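Local coordinates for uronate isomerase (Caulobacter crescentus, PDB 2Q01), which interconverts D-glucuronate and D-fructuronate, and likewise D-galacturonate and D-tagaturonate, in the pentose and glucuronate interconversion pathway, at residues F49-F55 and F154-F160; Q56-L62 and F142-T146; W189-I194 and R475-R480. All blocks are in the same frame, centred on the assembly; numbering follows the deposited sequence.

How the contacts relate
After helix 19-30 and strand 37-39 the chain enters helix 47-51 and the loop after it, which contact 1 joins to the start of helix 156-162, closing a loop of about a hundred residues. Contact 2 is nested inside that loop: it brings helix 58-63 against helix 138-149, and Phe55 of contact 1 packs on its Leu61. Contact 3 follows in series and closes a loop of about 280 residues, tying strand 192-194, one of the three parallel strands 37-39, 165-169 and 192-194, to a loop following the last long helix, 451-469. Phe160 and Arg157 of contact 1 pack on Trp189 of contact 3, whereas contacts 2 and 3 stay about 15 Å apart at their nearest atoms.

Contact 1 of 3, residues F49-F55 and F154-F160; sequences FATNAPF and FRPRALF
The end of helix 47-51 and the loop leaving it run beside the start of helix 156-162, with CA atoms 5.7 Å apart between Phe49 and Arg157 and 5.3 Å apart between Pro54 and Arg155. Asn52, in a left-handed conformation just past its own helix, turns its amide to the other one: with CG anti to the backbone N (chi1 -154°), OD1 accepts the Arg157 N-H at 2.9 Å, nearly straight at the hydrogen though the donor is tilted from the carbonyl plane. That bond satisfies a backbone N-H in the first turn of helix 156-162, which leads into strand 165-169 of the parallel sheet and whose N-cap position belongs to Arg155.

Two arginine side chains donate in the same sense, to main-chain carbonyls of 49-55. Arg157 is extended from CG to NE and sets NE 2.7 Å from Phe49 O, in the carbonyl plane, while NH2 adds a weak bond to the same oxygen; Asn52 CB lies over a face of this guanidinium. Arg157 thus ties down a carbonyl at the C-terminal end of helix 47-51, where main-chain acceptors lack the next turn. Arg155 instead folds at chi2 and chi3, bringing NE 2.9 Å from Asn52 O, and Pro54 CG covers one face of its guanidinium.

On the buried side, the Phe49 ring takes Pro156 O at its edge, and the edge of Phe160 points at the Phe49 face in a T-shaped pair, planes at 71°. Phe55 CE2 separately reaches Pro156 CG at 3.9 Å. A water joins Phe55 N to Phe154 O.

Contact 2 of 3, residues Q56-L62 and F142-T146; sequences QDATDLL and FDRIT
Ala58 points its methyl at helix 138-149, into the angle between Phe142 and Ile145. Its CB lies 3.7 Å from Phe142 CD2 and 3.8 Å from Ile145 CG2, touching the ring obliquely and the isoleucine at its short branch. The Phe142 ring gets there because CG stands anti to the backbone N (chi1 -174°), which swings it off its own helix and along the first turn of helix 58-63. Beyond Ala58 it presents its rim to Thr59: CE2 comes 3.7 Å from Thr59 OG1, which lies near the ring plane. That hydroxyl is hydrogen-bonded to Pro96 O. Further along the rim, CZ makes a looser approach to Asp57 OD1, with the carboxylate and ring planes 40° apart.

Ile145 uses its other branch one turn further on. CD1 meets Leu62 CD1 tip to tip at 4.1 Å, the two chains reaching toward each other from their helices. This is helix-on-helix packing at a steep crossing: the axes of 58-62 and 142-146 pass 9.9 Å apart at 71°, and the backbones come near at Asp57 and Ala58, across from Thr146 and Phe142 respectively. Helix 96-105 adds Trp100 against Ala58 and Thr59, and Phe127 and Phe129 pack on Ile145.

Thr146 faces the loop ahead of helix 58-63. Its OG1 turns back to bond Phe142 O at 2.7 Å, so this carbonyl holds both the hydroxyl and the Thr146 N-H, and the same OG1 sits over one face of the Phe142 ring. The methyl CG2 is thereby directed at Gln56 O, 3.4 Å away. A water gives one hydrogen bond to Gln56 O and another to Thr146 O, bridging the two backbones.

Contact 3 of 3, residues W189-I194 and R475-R480; sequences WGGHVI and RPDWAR
His192 and Trp478 bury the most surface here, with His192 CD2 3.4 Å from Trp478 CH2. The rings meet obliquely, planes at 31°. Gly191 O and Ile194 CG2 lie at the edge of the indole, near its plane, the latter 4.0 Å from Trp478 CH2, while Pro476 CG covers one of its faces. Pro476 CD also closes on His192 NE2 at 3.5 Å. Over His192 CB lies one face of the Arg475 guanidinium.

One backbone bond joins the segments: Arg480 N donates to Gly190 O at 2.8 Å, on a carbonyl lone pair. From there the extended Arg480 side chain runs back along the glycines, its guanidinium face over Gly190 C and Gly191 N, close beside the Trp189 indole at nearly a right angle. Arg480 NH2 and Trp189 NE1 are both donors; Asp161 takes both, one on each carboxylate oxygen, which probably accounts for two donors lying so close.

In the second shell, Arg475 bends at chi2 and chi3 to hold Arg480 O with NE and NH1, both 2.8 Å away, and its NH2 reaches Glu166 O. Thr167 OG1 fixes His192 ND1, at the centre of an inverse gamma turn. Trp478 sits within a type I turn from Pro476 to Ala479, its indole against strand 192-194, which runs parallel to strand 165-169 in this TIM-barrel-clan enzyme.

Contact 1 of 3, residues F49-F55 and F154-F160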
loop_
_atom_site.group_PDB
_atom_site.type_symbol
_atom_site.label_atom_id
_atom_site.label_comp_id
_atom_site.label_asym_id
_atom_site.label_seq_id
_atom_site.Cartn_x
_atom_site.Cartn_y
_atom_site.Cartn_z
ATOM N N PHE B 49 -15.007 -31.566 -21.110
ATOM C CA PHE B 49 -14.141 -32.736 -21.230
ATOM C C PHE B 49 -14.909 -34.053 -21.173
ATOM O O PHE B 49 -14.395 -35.086 -21.602
ATOM C CB PHE B 49 -13.035 -32.696 -20.169
ATOM C CG PHE B 49 -12.310 -31.386 -20.115
ATOM C CD1 PHE B 49 -12.600 -30.457 -19.123
ATOM C CD2 PHE B 49 -11.362 -31.063 -21.082
ATOM C CE1 PHE B 49 -11.944 -29.233 -19.084
ATOM C CE2 PHE B 49 -10.703 -29.841 -21.050
ATOM C CZ PHE B 49 -10.994 -28.925 -20.050
ATOM N N ALA B 50 -16.132 -34.016 -20.652
ATOM C CA ALA B 50 -16.954 -35.219 -20.573
ATOM C C ALA B 50 -17.620 -35.505 -21.913
ATOM O O ALA B 50 -17.701 -36.661 -22.338
ATOM C CB ALA B 50 -17.991 -35.102 -19.461
ATOM N N THR B 51 -18.090 -34.450 -22.577
ATOM C CA THR B 51 -18.724 -34.590 -23.886
ATOM C C THR B 51 -17.703 -34.516 -25.020
ATOM O O THR B 51 -17.876 -35.167 -26.050
ATOM C CB THR B 51 -19.840 -33.536 -24.125
ATOM O OG1 THR B 51 -19.266 -32.226 -24.238
ATOM C CG2 THR B 51 -20.865 -33.556 -22.993
ATOM N N ASN B 52 -16.648 -33.729 -24.802
ATOM C CA ASN B 52 -15.626 -33.391 -25.808
ATOM C C ASN B 52 -16.182 -32.766 -27.093
ATOM O O ASN B 52 -15.698 -33.024 -28.194
ATOM C CB ASN B 52 -14.686 -34.571 -26.097
ATOM C CG ASN B 52 -13.318 -34.122 -26.584
ATOM O OD1 ASN B 52 -12.814 -33.071 -26.190
ATOM N ND2 ASN B 52 -12.709 -34.926 -27.442
ATOM N N ALA B 53 -17.206 -31.934 -26.927
ATOM C CA ALA B 53 -17.809 -31.203 -28.029
ATOM C C ALA B 53 -16.928 -30.006 -28.376
ATOM O O ALA B 53 -16.344 -29.401 -27.480
ATOM C CB ALA B 53 -19.207 -30.745 -27.641
ATOM N N PRO B 54 -16.823 -29.661 -29.674
ATOM C CA PRO B 54 -16.015 -28.503 -30.063
ATOM C C PRO B 54 -16.641 -27.172 -29.650
ATOM O O PRO B 54 -17.860 -27.072 -29.520
ATOM C CB PRO B 54 -15.979 -28.590 -31.596
ATOM C CG PRO B 54 -16.493 -29.946 -31.942
ATOM C CD PRO B 54 -17.425 -30.318 -30.848
ATOM N N PHE B 55 -15.798 -26.164 -29.441
ATOM C CA PHE B 55 -16.257 -24.786 -29.279
ATOM C C PHE B 55 -16.701 -24.244 -30.642
ATOM O O PHE B 55 -16.304 -24.776 -31.688
ATOM C CB PHE B 55 -15.151 -23.912 -28.676
ATOM C CG PHE B 55 -14.581 -24.449 -27.384
ATOM C CD1 PHE B 55 -15.253 -24.265 -26.177
ATOM C CD2 PHE B 55 -13.363 -25.129 -27.375
ATOM C CE1 PHE B 55 -14.724 -24.756 -24.977
ATOM C CE2 PHE B 55 -12.826 -25.626 -26.181
ATOM C CZ PHE B 55 -13.508 -25.438 -24.982
ATOM N N PHE B 154 -8.338 -28.987 -31.747
ATOM C CA PHE B 154 -8.900 -27.983 -30.849
ATOM C C PHE B 154 -10.131 -28.499 -30.087
ATOM O O PHE B 154 -10.936 -27.718 -29.584
ATOM C CB PHE B 154 -9.207 -26.693 -31.613
ATOM C CG PHE B 154 -7.981 -25.886 -31.959
ATOM C CD1 PHE B 154 -7.199 -26.208 -33.071
ATOM C CD2 PHE B 154 -7.610 -24.798 -31.178
ATOM C CE1 PHE B 154 -6.066 -25.458 -33.394
ATOM C CE2 PHE B 154 -6.475 -24.047 -31.487
ATOM C CZ PHE B 154 -5.706 -24.372 -32.601
ATOM N N ARG B 155 -10.265 -29.819 -30.012
ATOM C CA ARG B 155 -11.222 -30.452 -29.120
ATOM C C ARG B 155 -10.680 -30.266 -27.708
ATOM O O ARG B 155 -9.462 -30.319 -27.513
ATOM C CB ARG B 155 -11.362 -31.948 -29.437
ATOM C CG ARG B 155 -11.829 -32.267 -30.847
ATOM C CD ARG B 155 -13.236 -31.755 -31.107
ATOM N NE ARG B 155 -14.251 -32.730 -30.719
ATOM C CZ ARG B 155 -14.973 -33.440 -31.579
ATOM N NH1 ARG B 155 -14.803 -33.280 -32.884
ATOM N NH2 ARG B 155 -15.871 -34.308 -31.136
ATOM N N PRO B 156 -11.570 -30.004 -26.729
ATOM C CA PRO B 156 -11.195 -29.806 -25.319
ATOM C C PRO B 156 -10.169 -30.795 -24.756
ATOM O O PRO B 156 -9.188 -30.362 -24.141
ATOM C CB PRO B 156 -12.531 -29.935 -24.590
ATOM C CG PRO B 156 -13.519 -29.408 -25.575
ATOM C CD PRO B 156 -13.022 -29.816 -26.936
ATOM N N ARG B 157 -10.387 -32.090 -24.976
ATOM C CA ARG B 157 -9.461 -33.134 -24.521
ATOM C C ARG B 157 -8.110 -33.068 -25.234
ATOM O O ARG B 157 -7.064 -33.270 -24.613
ATOM C CB ARG B 157 -10.064 -34.522 -24.730
ATOM C CG ARG B 157 -11.190 -34.880 -23.782
ATOM C CD ARG B 157 -11.662 -36.311 -24.026
ATOM N NE ARG B 157 -12.756 -36.672 -23.135
ATOM C CZ ARG B 157 -13.439 -37.809 -23.199
ATOM N NH1 ARG B 157 -13.148 -38.718 -24.120
ATOM N NH2 ARG B 157 -14.414 -38.041 -22.333
ATOM N N ALA B 158 -8.145 -32.787 -26.535
ATOM C CA ALA B 158 -6.936 -32.680 -27.352
ATOM C C ALA B 158 -6.090 -31.477 -26.949
ATOM O O ALA B 158 -4.860 -31.547 -26.961
ATOM C CB ALA B 158 -7.299 -32.604 -28.823
ATOM N N LEU B 159 -6.761 -30.385 -26.591
ATOM C CA LEU B 159 -6.106 -29.168 -26.117
ATOM C C LEU B 159 -5.517 -29.347 -24.722
ATOM O O LEU B 159 -4.439 -28.833 -24.436
ATOM C CB LEU B 159 -7.097 -28.005 -26.113
ATOM C CG LEU B 159 -7.385 -27.291 -27.434
ATOM C CD1 LEU B 159 -8.651 -26.450 -27.316
ATOM C CD2 LEU B 159 -6.214 -26.427 -27.855
ATOM N N PHE B 160 -6.234 -30.078 -23.867
ATOM C CA PHE B 160 -5.782 -30.435 -22.520
ATOM C C PHE B 160 -4.440 -31.163 -22.565
ATOM O O PHE B 160 -3.568 -30.920 -21.732
ATOM C CB PHE B 160 -6.841 -31.321 -21.858
ATOM C CG PHE B 160 -6.630 -31.572 -20.379
ATOM C CD1 PHE B 160 -7.286 -30.794 -19.434
ATOM C CD2 PHE B 160 -5.822 -32.620 -19.934
ATOM C CE1 PHE B 160 -7.122 -31.034 -18.076
ATOM C CE2 PHE B 160 -5.655 -32.868 -18.577
ATOM C CZ PHE B 160 -6.307 -32.073 -17.646
HETATM O O HOH W 1 -13.055 -26.461 -30.595
#

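Contact 2 of 3, residues Q56-L62 and F142-T146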
loop_
_atom_site.group_PDB
_atom_site.type_symbol
_atom_site.label_atom_id
_atom_site.label_comp_id
_atom_site.label_asym_id
_atom_site.label_seq_id
_atom_site.Cartn_x
_atom_site.Cartn_y
_atom_site.Cartn_z
ATOM N N GLN B 56 -17.521 -23.198 -30.642
ATOM C CA GLN B 56 -18.131 -22.741 -31.894
ATOM C C GLN B 56 -17.545 -21.466 -32.519
ATOM O O GLN B 56 -17.226 -21.457 -33.709
ATOM C CB GLN B 56 -19.661 -22.652 -31.771
ATOM C CG GLN B 56 -20.177 -22.034 -30.479
ATOM C CD GLN B 56 -21.678 -21.812 -30.501
ATOM O OE1 GLN B 56 -22.430 -22.508 -29.818
ATOM N NE2 GLN B 56 -22.123 -20.841 -31.292
ATOM N N ASP B 57 -17.396 -20.407 -31.724
ATOM C CA ASP B 57 -16.999 -19.090 -32.233
ATOM C C ASP B 57 -15.740 -18.563 -31.565
ATOM O O ASP B 57 -15.356 -19.023 -30.494
ATOM C CB ASP B 57 -18.117 -18.063 -31.997
ATOM C CG ASP B 57 -19.359 -18.328 -32.825
ATOM O OD1 ASP B 57 -19.246 -18.913 -33.926
ATOM O OD2 ASP B 57 -20.456 -17.931 -32.374
ATOM N N ALA B 58 -15.120 -17.571 -32.200
ATOM C CA ALA B 58 -14.086 -16.761 -31.567
ATOM C C ALA B 58 -14.714 -15.919 -30.460
ATOM O O ALA B 58 -14.087 -15.658 -29.435
ATOM C CB ALA B 58 -13.423 -15.864 -32.592
ATOM N N THR B 59 -15.959 -15.502 -30.684
ATOM C CA THR B 59 -16.725 -14.726 -29.718
ATOM C C THR B 59 -17.153 -15.579 -28.518
ATOM O O THR B 59 -16.945 -15.185 -27.368
ATOM C CB THR B 59 -17.935 -14.064 -30.404
ATOM O OG1 THR B 59 -17.457 -13.164 -31.410
ATOM C CG2 THR B 59 -18.788 -13.287 -29.408
ATOM N N ASP B 60 -17.718 -16.754 -28.788
ATOM C CA ASP B 60 -18.192 -17.650 -27.730
ATOM C C ASP B 60 -17.099 -18.237 -26.839
ATOM O O ASP B 60 -17.372 -18.649 -25.715
ATOM C CB ASP B 60 -19.051 -18.772 -28.313
ATOM C CG ASP B 60 -20.531 -18.503 -28.158
ATOM O OD1 ASP B 60 -21.213 -19.329 -27.512
ATOM O OD2 ASP B 60 -21.010 -17.461 -28.662
ATOM N N LEU B 61 -15.870 -18.264 -27.342
ATOM C CA LEU B 61 -14.753 -18.846 -26.612
ATOM C C LEU B 61 -13.928 -17.786 -25.878
ATOM O O LEU B 61 -13.519 -17.989 -24.728
ATOM C CB LEU B 61 -13.870 -19.658 -27.570
ATOM C CG LEU B 61 -12.581 -20.306 -27.063
ATOM C CD1 LEU B 61 -12.867 -21.491 -26.161
ATOM C CD2 LEU B 61 -11.715 -20.723 -28.229
ATOM N N LEU B 62 -13.692 -16.658 -26.543
ATOM C CA LEU B 62 -12.768 -15.651 -26.028
ATOM C C LEU B 62 -13.455 -14.405 -25.482
ATOM O O LEU B 62 -13.055 -13.885 -24.444
ATOM C CB LEU B 62 -11.740 -15.255 -27.101
ATOM C CG LEU B 62 -10.792 -16.341 -27.626
ATOM C CD1 LEU B 62 -10.270 -15.967 -29.000
ATOM C CD2 LEU B 62 -9.639 -16.602 -26.659
ATOM N N PHE B 142 -11.465 -13.775 -37.002
ATOM C CA PHE B 142 -12.695 -14.475 -36.627
ATOM C C PHE B 142 -12.804 -15.848 -37.267
ATOM O O PHE B 142 -12.834 -16.856 -36.560
ATOM C CB PHE B 142 -13.948 -13.642 -36.946
ATOM C CG PHE B 142 -15.227 -14.270 -36.454
ATOM C CD1 PHE B 142 -16.050 -14.986 -37.319
ATOM C CD2 PHE B 142 -15.601 -14.161 -35.118
ATOM C CE1 PHE B 142 -17.227 -15.580 -36.860
ATOM C CE2 PHE B 142 -16.776 -14.744 -34.653
ATOM C CZ PHE B 142 -17.587 -15.458 -35.525
ATOM N N ASP B 143 -12.839 -15.883 -38.597
ATOM C CA ASP B 143 -13.075 -17.138 -39.310
ATOM C C ASP B 143 -11.885 -18.100 -39.325
ATOM O O ASP B 143 -12.074 -19.295 -39.536
ATOM C CB ASP B 143 -13.657 -16.906 -40.716
ATOM C CG ASP B 143 -12.952 -15.801 -41.479
ATOM O OD1 ASP B 143 -13.653 -14.978 -42.102
ATOM O OD2 ASP B 143 -11.703 -15.747 -41.462
ATOM N N ARG B 144 -10.675 -17.593 -39.082
ATOM C CA ARG B 144 -9.512 -18.474 -38.922
ATOM C C ARG B 144 -9.485 -19.181 -37.565
ATOM O O ARG B 144 -9.011 -20.312 -37.471
ATOM C CB ARG B 144 -8.191 -17.745 -39.177
ATOM C CG ARG B 144 -7.845 -17.611 -40.652
ATOM C CD ARG B 144 -6.375 -17.903 -40.899
ATOM N NE ARG B 144 -5.504 -16.781 -40.549
ATOM C CZ ARG B 144 -4.241 -16.906 -40.146
ATOM N NH1 ARG B 144 -3.527 -15.825 -39.857
ATOM N NH2 ARG B 144 -3.689 -18.107 -40.018
ATOM N N ILE B 145 -9.985 -18.510 -36.526
ATOM C CA ILE B 145 -10.173 -19.128 -35.208
ATOM C C ILE B 145 -11.338 -20.119 -35.269
ATOM O O ILE B 145 -11.219 -21.255 -34.811
ATOM C CB ILE B 145 -10.414 -18.068 -34.097
ATOM C CG1 ILE B 145 -9.125 -17.298 -33.795
ATOM C CG2 ILE B 145 -10.934 -18.718 -32.814
ATOM C CD1 ILE B 145 -9.330 -16.006 -32.994
ATOM N N THR B 146 -12.450 -19.677 -35.856
ATOM C CA THR B 146 -13.650 -20.495 -36.028
ATOM C C THR B 146 -13.368 -21.778 -36.822
ATOM O O THR B 146 -13.796 -22.863 -36.419
ATOM C CB THR B 146 -14.777 -19.672 -36.697
ATOM O OG1 THR B 146 -14.974 -18.457 -35.963
ATOM C CG2 THR B 146 -16.084 -20.451 -36.743
HETATM O O HOH W 2 -16.039 -23.637 -35.459
#

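Contact 3 of 3, residues W189-I194 and R475-R480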
loop_
_atom_site.group_PDB
_atom_site.type_symbol
_atom_site.label_atom_id
_atom_site.label_comp_id
_atom_site.label_asym_id
_atom_site.label_seq_id
_atom_site.Cartn_x
_atom_site.Cartn_y
_atom_site.Cartn_z
ATOM N N TRP B 189 -9.796 -41.744 -21.749
ATOM C CA TRP B 189 -8.970 -40.549 -21.600
ATOM C C TRP B 189 -8.496 -40.395 -20.158
ATOM O O TRP B 189 -9.272 -40.583 -19.221
ATOM C CB TRP B 189 -9.791 -39.334 -22.009
ATOM C CG TRP B 189 -9.037 -38.047 -22.091
ATOM C CD1 TRP B 189 -8.046 -37.729 -22.976
ATOM C CD2 TRP B 189 -9.243 -36.880 -21.284
ATOM N NE1 TRP B 189 -7.615 -36.444 -22.763
ATOM C CE2 TRP B 189 -8.330 -35.900 -21.729
ATOM C CE3 TRP B 189 -10.108 -36.569 -20.224
ATOM C CZ2 TRP B 189 -8.257 -34.628 -21.153
ATOM C CZ3 TRP B 189 -10.036 -35.302 -19.651
ATOM C CH2 TRP B 189 -9.113 -34.348 -20.119
ATOM N N GLY B 190 -7.218 -40.061 -19.990
ATOM C CA GLY B 190 -6.580 -40.089 -18.672
ATOM C C GLY B 190 -6.340 -38.741 -18.022
ATOM O O GLY B 190 -5.508 -38.624 -17.121
ATOM N N GLY B 191 -7.073 -37.726 -18.474
ATOM C CA GLY B 191 -6.952 -36.375 -17.934
ATOM C C GLY B 191 -7.465 -36.275 -16.510
ATOM O O GLY B 191 -8.562 -36.752 -16.200
ATOM N N HIS B 192 -6.659 -35.652 -15.652
ATOM C CA HIS B 192 -6.958 -35.532 -14.232
ATOM C C HIS B 192 -7.722 -34.238 -13.997
ATOM O O HIS B 192 -7.165 -33.231 -13.557
ATOM C CB HIS B 192 -5.660 -35.602 -13.422
ATOM C CG HIS B 192 -5.849 -35.657 -11.935
ATOM N ND1 HIS B 192 -5.303 -34.720 -11.083
ATOM C CD2 HIS B 192 -6.491 -36.551 -11.146
ATOM C CE1 HIS B 192 -5.613 -35.025 -9.836
ATOM N NE2 HIS B 192 -6.333 -36.132 -9.846
ATOM N N VAL B 193 -9.009 -34.275 -14.334
ATOM C CA VAL B 193 -9.917 -33.173 -14.061
ATOM C C VAL B 193 -10.656 -33.476 -12.761
ATOM O O VAL B 193 -11.414 -34.442 -12.672
ATOM C CB VAL B 193 -10.907 -32.929 -15.219
ATOM C CG1 VAL B 193 -11.873 -31.806 -14.867
ATOM C CG2 VAL B 193 -10.151 -32.605 -16.514
ATOM N N ILE B 194 -10.400 -32.658 -11.747
ATOM C CA ILE B 194 -11.008 -32.842 -10.430
ATOM C C ILE B 194 -11.904 -31.662 -10.069
ATOM O O ILE B 194 -12.095 -30.744 -10.868
ATOM C CB ILE B 194 -9.950 -33.088 -9.318
ATOM C CG1 ILE B 194 -8.952 -31.929 -9.232
ATOM C CG2 ILE B 194 -9.239 -34.404 -9.557
ATOM C CD1 ILE B 194 -8.105 -31.943 -7.977
ATOM N N ARG B 475 -1.742 -39.575 -7.221
ATOM C CA ARG B 475 -2.568 -39.664 -8.421
ATOM C C ARG B 475 -3.513 -40.847 -8.269
ATOM O O ARG B 475 -3.100 -41.914 -7.803
ATOM C CB ARG B 475 -1.717 -39.870 -9.682
ATOM C CG ARG B 475 -0.962 -38.647 -10.170
ATOM C CD ARG B 475 -1.852 -37.678 -10.926
ATOM N NE ARG B 475 -1.944 -37.981 -12.353
ATOM C CZ ARG B 475 -2.170 -37.061 -13.290
ATOM N NH1 ARG B 475 -2.243 -37.399 -14.574
ATOM N NH2 ARG B 475 -2.315 -35.792 -12.945
ATOM N N PRO B 476 -4.790 -40.663 -8.645
ATOM C CA PRO B 476 -5.684 -41.807 -8.644
ATOM C C PRO B 476 -5.465 -42.684 -9.878
ATOM O O PRO B 476 -4.852 -42.241 -10.855
ATOM C CB PRO B 476 -7.078 -41.170 -8.660
ATOM C CG PRO B 476 -6.871 -39.677 -8.619
ATOM C CD PRO B 476 -5.480 -39.432 -9.064
ATOM N N ASP B 477 -5.969 -43.915 -9.821
ATOM C CA ASP B 477 -5.781 -44.910 -10.878
ATOM C C ASP B 477 -6.494 -44.552 -12.181
ATOM O O ASP B 477 -6.078 -44.988 -13.255
ATOM C CB ASP B 477 -6.252 -46.291 -10.403
ATOM C CG ASP B 477 -5.590 -46.728 -9.101
ATOM O OD1 ASP B 477 -4.908 -47.776 -9.106
ATOM O OD2 ASP B 477 -5.751 -46.028 -8.075
ATOM N N TRP B 478 -7.559 -43.756 -12.075
ATOM C CA TRP B 478 -8.386 -43.393 -13.229
ATOM C C TRP B 478 -7.764 -42.348 -14.155
ATOM O O TRP B 478 -8.228 -42.154 -15.284
ATOM C CB TRP B 478 -9.794 -42.958 -12.789
ATOM C CG TRP B 478 -9.869 -41.833 -11.778
ATOM C CD1 TRP B 478 -10.079 -41.958 -10.437
ATOM C CD2 TRP B 478 -9.774 -40.418 -12.038
ATOM N NE1 TRP B 478 -10.115 -40.718 -9.841
ATOM C CE2 TRP B 478 -9.929 -39.756 -10.801
ATOM C CE3 TRP B 478 -9.577 -39.647 -13.196
ATOM C CZ2 TRP B 478 -9.885 -38.362 -10.685
ATOM C CZ3 TRP B 478 -9.539 -38.263 -13.081
ATOM C CH2 TRP B 478 -9.690 -37.636 -11.832
ATOM N N ALA B 479 -6.728 -41.673 -13.663
ATOM C CA ALA B 479 -5.984 -40.686 -14.439
ATOM C C ALA B 479 -4.672 -41.273 -14.973
ATOM O O ALA B 479 -4.315 -42.413 -14.657
ATOM C CB ALA B 479 -5.709 -39.455 -13.583
ATOM N N ARG B 480 -3.958 -40.489 -15.778
ATOM C CA ARG B 480 -2.616 -40.852 -16.233
ATOM C C ARG B 480 -1.627 -40.839 -15.070
ATOM O O ARG B 480 -1.871 -40.175 -14.056
ATOM C CB ARG B 480 -2.126 -39.854 -17.277
ATOM C CG ARG B 480 -2.712 -40.024 -18.640
ATOM C CD ARG B 480 -2.468 -38.771 -19.440
ATOM N NE ARG B 480 -3.468 -38.622 -20.487
ATOM C CZ ARG B 480 -3.918 -37.459 -20.940
ATOM N NH1 ARG B 480 -3.467 -36.313 -20.441
ATOM N NH2 ARG B 480 -4.834 -37.446 -21.894
#